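Local coordinates for hemolysin-related protein (Vibrio cholerae serotype O1, PDB 6MLT), which is a secreted, calcium-binding biofilm matrix protein, thought to promote biofilm adhesion through a beta-propeller and a carbohydrate-binding beta-prism lectin domain, at residues V31-Q39 / D95-A103; S115-I123 / Q135-V146. One frame throughout, in Å; residues are numbered along the deposited sequence.

Contact 1 of 2, residues V31-Q39 / D95-A103; sequences VMAAPIVVQ and DARYAPAAA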
loop_
_atom_site.group_PDB
_atom_site.type_symbol
_atom_site.label_atom_id
_atom_site.label_comp_id
_atom_site.label_asym_id
_atom_site.label_seq_id
_atom_site.Cartn_x
_atom_site.Cartn_y
_atom_site.Cartn_z
ATOM N N VAL A 31 25.708 11.263 -0.145
ATOM C CA VAL A 31 24.446 10.711 -0.636
ATOM C C VAL A 31 23.294 11.408 0.072
ATOM O O VAL A 31 23.314 11.576 1.298
ATOM C CB VAL A 31 24.372 9.183 -0.440
ATOM C CG1 VAL A 31 23.137 8.623 -1.112
ATOM C CG2 VAL A 31 25.621 8.516 -1.005
ATOM N N MET A 32 22.286 11.829 -0.703
ATOM C CA MET A 32 21.136 12.525 -0.134
ATOM C C MET A 32 19.846 12.169 -0.870
ATOM O O MET A 32 18.903 12.968 -0.892
ATOM C CB MET A 32 21.385 14.049 -0.140
ATOM C CG MET A 32 20.447 14.845 0.772
ATOM S SD MET A 32 21.185 16.392 1.371
ATOM C CE MET A 32 21.672 17.172 -0.176
ATOM N N ALA A 33 19.784 10.977 -1.462
ATOM C CA ALA A 33 18.572 10.458 -2.078
ATOM C C ALA A 33 18.329 9.049 -1.562
ATOM O O ALA A 33 19.271 8.318 -1.237
ATOM C CB ALA A 33 18.662 10.452 -3.611
ATOM N N ALA A 34 17.058 8.682 -1.478
ATOM C CA ALA A 34 16.690 7.429 -0.836
ATOM C C ALA A 34 17.330 6.250 -1.569
ATOM O O ALA A 34 17.412 6.253 -2.804
ATOM C CB ALA A 34 15.168 7.268 -0.806
ATOM N N PRO A 35 17.778 5.226 -0.851
ATOM C CA PRO A 35 18.399 4.071 -1.505
ATOM C C PRO A 35 17.356 3.171 -2.152
ATOM O O PRO A 35 16.194 3.131 -1.752
ATOM C CB PRO A 35 19.105 3.354 -0.353
ATOM C CG PRO A 35 18.239 3.664 0.837
ATOM C CD PRO A 35 17.663 5.037 0.605
ATOM N N ILE A 36 17.815 2.434 -3.159
ATOM C CA ILE A 36 17.022 1.464 -3.906
ATOM C C ILE A 36 17.642 0.093 -3.691
ATOM O O ILE A 36 18.867 -0.022 -3.607
ATOM C CB ILE A 36 17.002 1.823 -5.410
ATOM C CG1 ILE A 36 16.294 3.164 -5.641
ATOM C CG2 ILE A 36 16.398 0.717 -6.241
ATOM C CD1 ILE A 36 14.919 3.236 -5.099
ATOM N N VAL A 37 16.805 -0.945 -3.629
ATOM C CA VAL A 37 17.251 -2.294 -3.282
ATOM C C VAL A 37 16.741 -3.273 -4.331
ATOM O O VAL A 37 15.528 -3.471 -4.463
ATOM C CB VAL A 37 16.773 -2.719 -1.884
ATOM C CG1 VAL A 37 17.207 -4.157 -1.576
ATOM C CG2 VAL A 37 17.313 -1.768 -0.829
ATOM N N VAL A 38 17.671 -3.905 -5.050
ATOM C CA VAL A 38 17.363 -4.879 -6.092
ATOM C C VAL A 38 18.556 -5.821 -6.237
ATOM O O VAL A 38 19.678 -5.501 -5.833
ATOM C CB VAL A 38 17.062 -4.207 -7.451
ATOM C CG1 VAL A 38 15.701 -3.510 -7.434
ATOM C CG2 VAL A 38 18.176 -3.218 -7.817
ATOM N N GLN A 39 18.314 -6.983 -6.853
ATOM C CA GLN A 39 19.371 -7.964 -7.109
ATOM C C GLN A 39 20.190 -7.574 -8.341
ATOM O O GLN A 39 19.630 -7.343 -9.417
ATOM C CB GLN A 39 18.768 -9.351 -7.334
ATOM C CG GLN A 39 17.893 -9.883 -6.214
ATOM C CD GLN A 39 18.684 -10.527 -5.090
ATOM O OE1 GLN A 39 19.906 -10.665 -5.162
ATOM N NE2 GLN A 39 17.981 -10.930 -4.041
ATOM N N ASP A 95 20.740 12.621 -11.641
ATOM C CA ASP A 95 20.488 13.629 -10.627
ATOM C C ASP A 95 20.663 13.010 -9.244
ATOM O O ASP A 95 20.272 11.866 -9.001
ATOM C CB ASP A 95 19.094 14.222 -10.764
ATOM C CG ASP A 95 18.959 15.522 -9.995
ATOM O OD1 ASP A 95 19.398 16.565 -10.521
ATOM O OD2 ASP A 95 18.461 15.493 -8.850
ATOM N N ALA A 96 21.295 13.759 -8.347
ATOM C CA ALA A 96 21.630 13.253 -7.023
ATOM C C ALA A 96 20.523 13.471 -6.002
ATOM O O ALA A 96 20.643 12.993 -4.871
ATOM C CB ALA A 96 22.925 13.904 -6.524
ATOM N N ARG A 97 19.442 14.164 -6.373
ATOM C CA ARG A 97 18.370 14.479 -5.437
ATOM C C ARG A 97 17.213 13.494 -5.481
ATOM O O ARG A 97 16.422 13.453 -4.533
ATOM C CB ARG A 97 17.825 15.888 -5.711
ATOM C CG ARG A 97 18.865 16.991 -5.566
ATOM C CD ARG A 97 18.404 18.290 -6.203
ATOM N NE ARG A 97 18.443 18.207 -7.658
ATOM C CZ ARG A 97 18.298 19.247 -8.469
ATOM N NH1 ARG A 97 18.091 20.460 -7.971
ATOM N NH2 ARG A 97 18.364 19.071 -9.781
ATOM N N TYR A 98 17.089 12.713 -6.549
ATOM C CA TYR A 98 15.987 11.778 -6.717
ATOM C C TYR A 98 16.532 10.368 -6.877
ATOM O O TYR A 98 17.486 10.142 -7.631
ATOM C CB TYR A 98 15.126 12.143 -7.930
ATOM C CG TYR A 98 14.415 13.476 -7.814
ATOM C CD1 TYR A 98 13.147 13.562 -7.255
ATOM C CD2 TYR A 98 15.010 14.647 -8.278
ATOM C CE1 TYR A 98 12.487 14.774 -7.158
ATOM C CE2 TYR A 98 14.359 15.868 -8.184
ATOM C CZ TYR A 98 13.096 15.922 -7.622
ATOM O OH TYR A 98 12.433 17.117 -7.516
ATOM N N ALA A 99 15.932 9.425 -6.173
ATOM C CA ALA A 99 16.323 8.042 -6.346
ATOM C C ALA A 99 15.963 7.581 -7.756
ATOM O O ALA A 99 14.902 7.938 -8.275
ATOM C CB ALA A 99 15.629 7.145 -5.324
ATOM N N PRO A 100 16.820 6.800 -8.402
ATOM C CA PRO A 100 16.406 6.138 -9.645
ATOM C C PRO A 100 15.367 5.065 -9.366
ATOM O O PRO A 100 14.949 4.889 -8.218
ATOM C CB PRO A 100 17.713 5.543 -10.191
ATOM C CG PRO A 100 18.617 5.446 -9.042
ATOM C CD PRO A 100 18.215 6.495 -8.044
ATOM N N ALA A 101 14.920 4.372 -10.408
ATOM C CA ALA A 101 13.960 3.284 -10.285
ATOM C C ALA A 101 14.496 2.080 -11.041
ATOM O O ALA A 101 15.195 2.228 -12.045
ATOM C CB ALA A 101 12.589 3.665 -10.840
ATOM N N ALA A 102 14.154 0.881 -10.574
ATOM C CA ALA A 102 14.719 -0.321 -11.162
ATOM C C ALA A 102 13.677 -1.422 -11.246
ATOM O O ALA A 102 12.791 -1.534 -10.397
ATOM C CB ALA A 102 15.929 -0.818 -10.360
ATOM N N ALA A 103 13.810 -2.247 -12.278
ATOM C CA ALA A 103 12.953 -3.406 -12.476
ATOM C C ALA A 103 13.470 -4.160 -13.686
ATOM O O ALA A 103 14.243 -3.625 -14.485
ATOM C CB ALA A 103 11.486 -3.012 -12.691
HETATM O O HOH W 1 22.494 11.649 -3.481
HETATM O O HOH W 2 16.206 13.243 -1.714
#
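Two neighbouring blades of a beta-propeller meet here through their inner strands, Ile36 to Val38 facing Ala102, together with the loops that lead into them. The two chains run almost side by side, 14° apart, and touch through small apolar groups. Ala33 sends its methyl onto the backbone of the other chain, its CB lying 3.5 Å from Ala96 O. Farther along the roles reverse: CB of Ala99 points at the first chain and sits 3.2 Å from Ala34 O, a close approach of methyl to carbonyl. The ethyl arm of Ile36 comes next. With CG1 beside the backbone N and anti to the carbonyl carbon (chi1 -64°), it reaches the carbonyl of Pro100, CG1 lying 3.4 Å from Pro100 O, while CD1 rests against Ala99 CB. Both methyls of Val38 straddle Ala102 CB, the closer being CG1 at 4.0 Å.

Toward the loop end, water replaces direct polar contact. One molecule accepts from Met32 N at 2.8 Å and donates to Ala96 O; a second donates to both Met32 O and Arg97 O. The second loop is stiffened from within: Asp95 OD2 takes the backbone N of Arg97 in an Asx turn, and the guanidinium grips the same carboxylate side-on, NE to OD2 at 3.0 Å and NH2 to OD1 at 2.8 Å. Strand 56-63 pairs antiparallel with 36-38, and its Ile58 touches Val38. Apolar packing between successive blades, with each strand hydrogen-bonded within its own sheet, is the construction of a beta-propeller.

Contact 2 of 2, residues S115-I123 / Q135-V146; sequences STSALTPYI and QLLKSASGWRSV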
loop_
_atom_site.group_PDB
_atom_site.type_symbol
_atom_site.label_atom_id
_atom_site.label_comp_id
_atom_site.label_asym_id
_atom_site.label_seq_id
_atom_site.Cartn_x
_atom_site.Cartn_y
_atom_site.Cartn_z
ATOM N N SER A 115 17.016 6.187 -14.906
ATOM C CA SER A 115 17.382 7.457 -14.287
ATOM C C SER A 115 17.554 8.517 -15.364
ATOM O O SER A 115 17.577 8.222 -16.562
ATOM C CB SER A 115 18.672 7.326 -13.474
ATOM O OG SER A 115 19.804 7.326 -14.323
ATOM N N THR A 116 17.708 9.762 -14.915
ATOM C CA THR A 116 18.084 10.850 -15.807
ATOM C C THR A 116 18.753 11.943 -14.981
ATOM O O THR A 116 18.858 11.851 -13.753
ATOM C CB THR A 116 16.872 11.380 -16.583
ATOM O OG1 THR A 116 17.317 12.196 -17.681
ATOM C CG2 THR A 116 15.951 12.193 -15.680
ATOM N N SER A 117 19.221 12.976 -15.679
ATOM C CA SER A 117 19.759 14.173 -15.053
ATOM C C SER A 117 19.353 15.378 -15.886
ATOM O O SER A 117 18.818 15.245 -16.989
ATOM C CB SER A 117 21.287 14.111 -14.936
ATOM O OG SER A 117 21.878 14.541 -16.151
ATOM N N ALA A 118 19.636 16.568 -15.357
ATOM C CA ALA A 118 19.391 17.787 -16.111
ATOM C C ALA A 118 20.428 18.006 -17.198
ATOM O O ALA A 118 20.268 18.927 -18.005
ATOM C CB ALA A 118 19.371 18.990 -15.168
ATOM N N LEU A 119 21.481 17.191 -17.231
ATOM C CA LEU A 119 22.592 17.364 -18.153
ATOM C C LEU A 119 22.468 16.502 -19.404
ATOM O O LEU A 119 23.299 16.635 -20.306
ATOM C CB LEU A 119 23.916 17.028 -17.448
ATOM C CG LEU A 119 24.114 17.665 -16.068
ATOM C CD1 LEU A 119 25.441 17.226 -15.470
ATOM C CD2 LEU A 119 24.046 19.178 -16.146
ATOM N N THR A 120 21.474 15.618 -19.469
ATOM C CA THR A 120 21.281 14.726 -20.601
ATOM C C THR A 120 19.887 14.916 -21.189
ATOM O O THR A 120 18.936 15.212 -20.456
ATOM C CB THR A 120 21.457 13.250 -20.208
ATOM O OG1 THR A 120 21.178 12.407 -21.330
ATOM C CG2 THR A 120 20.512 12.865 -19.096
ATOM N N PRO A 121 19.724 14.750 -22.502
ATOM C CA PRO A 121 18.381 14.777 -23.096
ATOM C C PRO A 121 17.639 13.451 -23.033
ATOM O O PRO A 121 16.534 13.358 -23.576
ATOM C CB PRO A 121 18.661 15.178 -24.552
ATOM C CG PRO A 121 20.033 14.716 -24.827
ATOM C CD PRO A 121 20.786 14.733 -23.526
ATOM N N TYR A 122 18.201 12.441 -22.368
ATOM C CA TYR A 122 17.662 11.089 -22.380
ATOM C C TYR A 122 17.324 10.601 -20.979
ATOM O O TYR A 122 18.006 10.927 -20.003
ATOM C CB TYR A 122 18.656 10.096 -23.018
ATOM C CG TYR A 122 18.774 10.333 -24.493
ATOM C CD1 TYR A 122 17.780 9.905 -25.356
ATOM C CD2 TYR A 122 19.849 11.039 -25.022
ATOM C CE1 TYR A 122 17.855 10.152 -26.701
ATOM C CE2 TYR A 122 19.931 11.294 -26.372
ATOM C CZ TYR A 122 18.929 10.846 -27.208
ATOM O OH TYR A 122 18.989 11.097 -28.557
ATOM N N ILE A 123 16.260 9.806 -20.902
ATOM C CA ILE A 123 16.139 8.837 -19.821
ATOM C C ILE A 123 17.107 7.696 -20.120
ATOM O O ILE A 123 17.039 7.065 -21.182
ATOM C CB ILE A 123 14.695 8.343 -19.680
ATOM C CG1 ILE A 123 13.809 9.478 -19.144
ATOM C CG2 ILE A 123 14.614 7.138 -18.745
ATOM C CD1 ILE A 123 12.340 9.232 -19.307
ATOM N N GLN A 135 17.982 4.172 -24.278
ATOM C CA GLN A 135 17.788 5.590 -24.031
ATOM C C GLN A 135 16.469 6.016 -24.656
ATOM O O GLN A 135 16.111 5.562 -25.747
ATOM C CB GLN A 135 18.947 6.421 -24.594
ATOM C CG GLN A 135 20.264 6.174 -23.870
ATOM C CD GLN A 135 21.400 7.013 -24.412
ATOM O OE1 GLN A 135 21.797 6.860 -25.562
ATOM N NE2 GLN A 135 21.930 7.906 -23.584
ATOM N N LEU A 136 15.742 6.873 -23.945
ATOM C CA LEU A 136 14.472 7.425 -24.412
ATOM C C LEU A 136 14.574 8.942 -24.368
ATOM O O LEU A 136 14.865 9.516 -23.313
ATOM C CB LEU A 136 13.302 6.954 -23.547
ATOM C CG LEU A 136 13.245 5.472 -23.176
ATOM C CD1 LEU A 136 12.104 5.226 -22.199
ATOM C CD2 LEU A 136 13.100 4.596 -24.412
ATOM N N LEU A 137 14.345 9.585 -25.510
ATOM C CA LEU A 137 14.444 11.036 -25.585
ATOM C C LEU A 137 13.354 11.682 -24.739
ATOM O O LEU A 137 12.172 11.351 -24.872
ATOM C CB LEU A 137 14.319 11.488 -27.033
ATOM C CG LEU A 137 14.523 12.979 -27.319
ATOM C CD1 LEU A 137 15.968 13.378 -27.074
ATOM C CD2 LEU A 137 14.105 13.312 -28.750
ATOM N N LYS A 138 13.749 12.624 -23.886
ATOM C CA LYS A 138 12.821 13.216 -22.938
ATOM C C LYS A 138 11.968 14.298 -23.593
ATOM O O LYS A 138 12.330 14.895 -24.613
ATOM C CB LYS A 138 13.579 13.812 -21.751
ATOM C CG LYS A 138 14.222 12.766 -20.850
ATOM C CD LYS A 138 14.863 13.371 -19.615
ATOM C CE LYS A 138 16.046 14.243 -19.978
ATOM N NZ LYS A 138 16.755 14.738 -18.754
ATOM N N SER A 139 10.825 14.569 -22.962
ATOM C CA SER A 139 9.947 15.639 -23.416
ATOM C C SER A 139 10.563 17.006 -23.151
ATOM O O SER A 139 10.600 17.866 -24.039
ATOM C CB SER A 139 8.590 15.518 -22.718
ATOM O OG SER A 139 7.717 16.547 -23.137
ATOM N N ALA A 140 11.031 17.234 -21.932
ATOM C CA ALA A 140 11.569 18.522 -21.528
ATOM C C ALA A 140 13.086 18.432 -21.394
ATOM O O ALA A 140 13.690 17.363 -21.528
ATOM C CB ALA A 140 10.929 18.973 -20.217
ATOM N N SER A 141 13.703 19.573 -21.123
ATOM C CA SER A 141 15.138 19.634 -20.913
ATOM C C SER A 141 15.424 20.358 -19.608
ATOM O O SER A 141 14.592 21.110 -19.087
ATOM C CB SER A 141 15.842 20.332 -22.088
ATOM O OG SER A 141 15.130 21.490 -22.472
ATOM N N GLY A 142 16.606 20.094 -19.063
ATOM C CA GLY A 142 17.020 20.784 -17.859
ATOM C C GLY A 142 16.254 20.324 -16.629
ATOM O O GLY A 142 15.779 19.183 -16.533
ATOM N N TRP A 143 16.135 21.242 -15.666
ATOM C CA TRP A 143 15.541 20.884 -14.384
ATOM C C TRP A 143 14.098 20.421 -14.546
ATOM O O TRP A 143 13.617 19.615 -13.743
ATOM C CB TRP A 143 15.622 22.061 -13.409
ATOM C CG TRP A 143 14.778 23.227 -13.792
ATOM C CD1 TRP A 143 15.166 24.317 -14.512
ATOM C CD2 TRP A 143 13.396 23.430 -13.472
ATOM N NE1 TRP A 143 14.112 25.185 -14.665
ATOM C CE2 TRP A 143 13.013 24.664 -14.034
ATOM C CE3 TRP A 143 12.444 22.686 -12.764
ATOM C CZ2 TRP A 143 11.721 25.171 -13.917
ATOM C CZ3 TRP A 143 11.162 23.191 -12.650
ATOM C CH2 TRP A 143 10.813 24.421 -13.223
ATOM N N ARG A 144 13.403 20.888 -15.587
ATOM C CA ARG A 144 12.011 20.502 -15.799
ATOM C C ARG A 144 11.846 19.035 -16.188
ATOM O O ARG A 144 10.710 18.546 -16.221
ATOM C CB ARG A 144 11.383 21.386 -16.876
ATOM N N SER A 145 12.937 18.321 -16.463
ATOM C CA SER A 145 12.876 16.916 -16.852
ATOM C C SER A 145 13.370 15.980 -15.757
ATOM O O SER A 145 13.547 14.785 -16.012
ATOM C CB SER A 145 13.691 16.689 -18.127
ATOM O OG SER A 145 15.091 16.775 -17.869
ATOM N N VAL A 146 13.591 16.494 -14.553
ATOM C CA VAL A 146 14.205 15.747 -13.464
ATOM C C VAL A 146 13.202 15.625 -12.326
ATOM O O VAL A 146 12.675 16.632 -11.840
ATOM C CB VAL A 146 15.497 16.429 -12.978
ATOM C CG1 VAL A 146 16.047 15.747 -11.736
ATOM C CG2 VAL A 146 16.540 16.427 -14.092
HETATM O O HOH W 3 18.011 18.020 -20.386
#
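Lys138 reaches tip to tip toward Thr116, and its ammonium group is held by several oxygens. NZ donates to Thr116 OG1, to Thr120 O and, within its own segment, to Ser145 OG, each at 2.8 Å; Ser117 O lies equally near. The chain bends at chi3 (-66°), and CG and CD pass CG1 of Ile123 on the way. Its acceptors are tied down in turn: Thr116 OG1 donates to Tyr122 O from above the carbonyl plane, and Ser145 OG to Gly142 O, which also accepts from Ser145 N. The side chain of Asp166 also lies against Lys138. All this closes the base of a beta hairpin, strands 122-126 and 132-137, the outer half of an FG-GAP-like propeller blade. Ile123 and Leu136 form an antiparallel hydrogen-bonded pair: Ile123 N donates to Leu136 O at 2.8 Å and Leu136 N to Ile123 O at 3.1 Å. Lys138 N continues the pairing to Pro121 O with a nearly straight bond (169°). Two ST turns satisfy Leu119 N and Tyr122 N through Ser117 OG and Thr120 OG1. Water accepts from Gly142 N and donates to Thr120 O. On the Tyr122 face, Leu137 CD1 makes an off-centre CH-pi contact 4.2 Å from the ring centroid.

In the fold
Contact 1 is buried and joins two blades; contact 2 is partly exposed and lies within one blade, at its outer hairpin. Both reach the same four-stranded sheet, 101-103 supplying one outermost strand and 132-137 the other. Their chemistry follows their place: between blades, small aliphatic groups pack without direct hydrogen bonds and water joins the loop backbones, whereas at the outer edge strand pairing and a buried lysine amine carry the polar load. The two meet where Asp95 N probably bonds Thr116 O and the Asp95 carboxylate and Tyr98 ring pack on Val146 CG1, so the Asx turn of contact 1 also packs against the ends of both segments of contact 2.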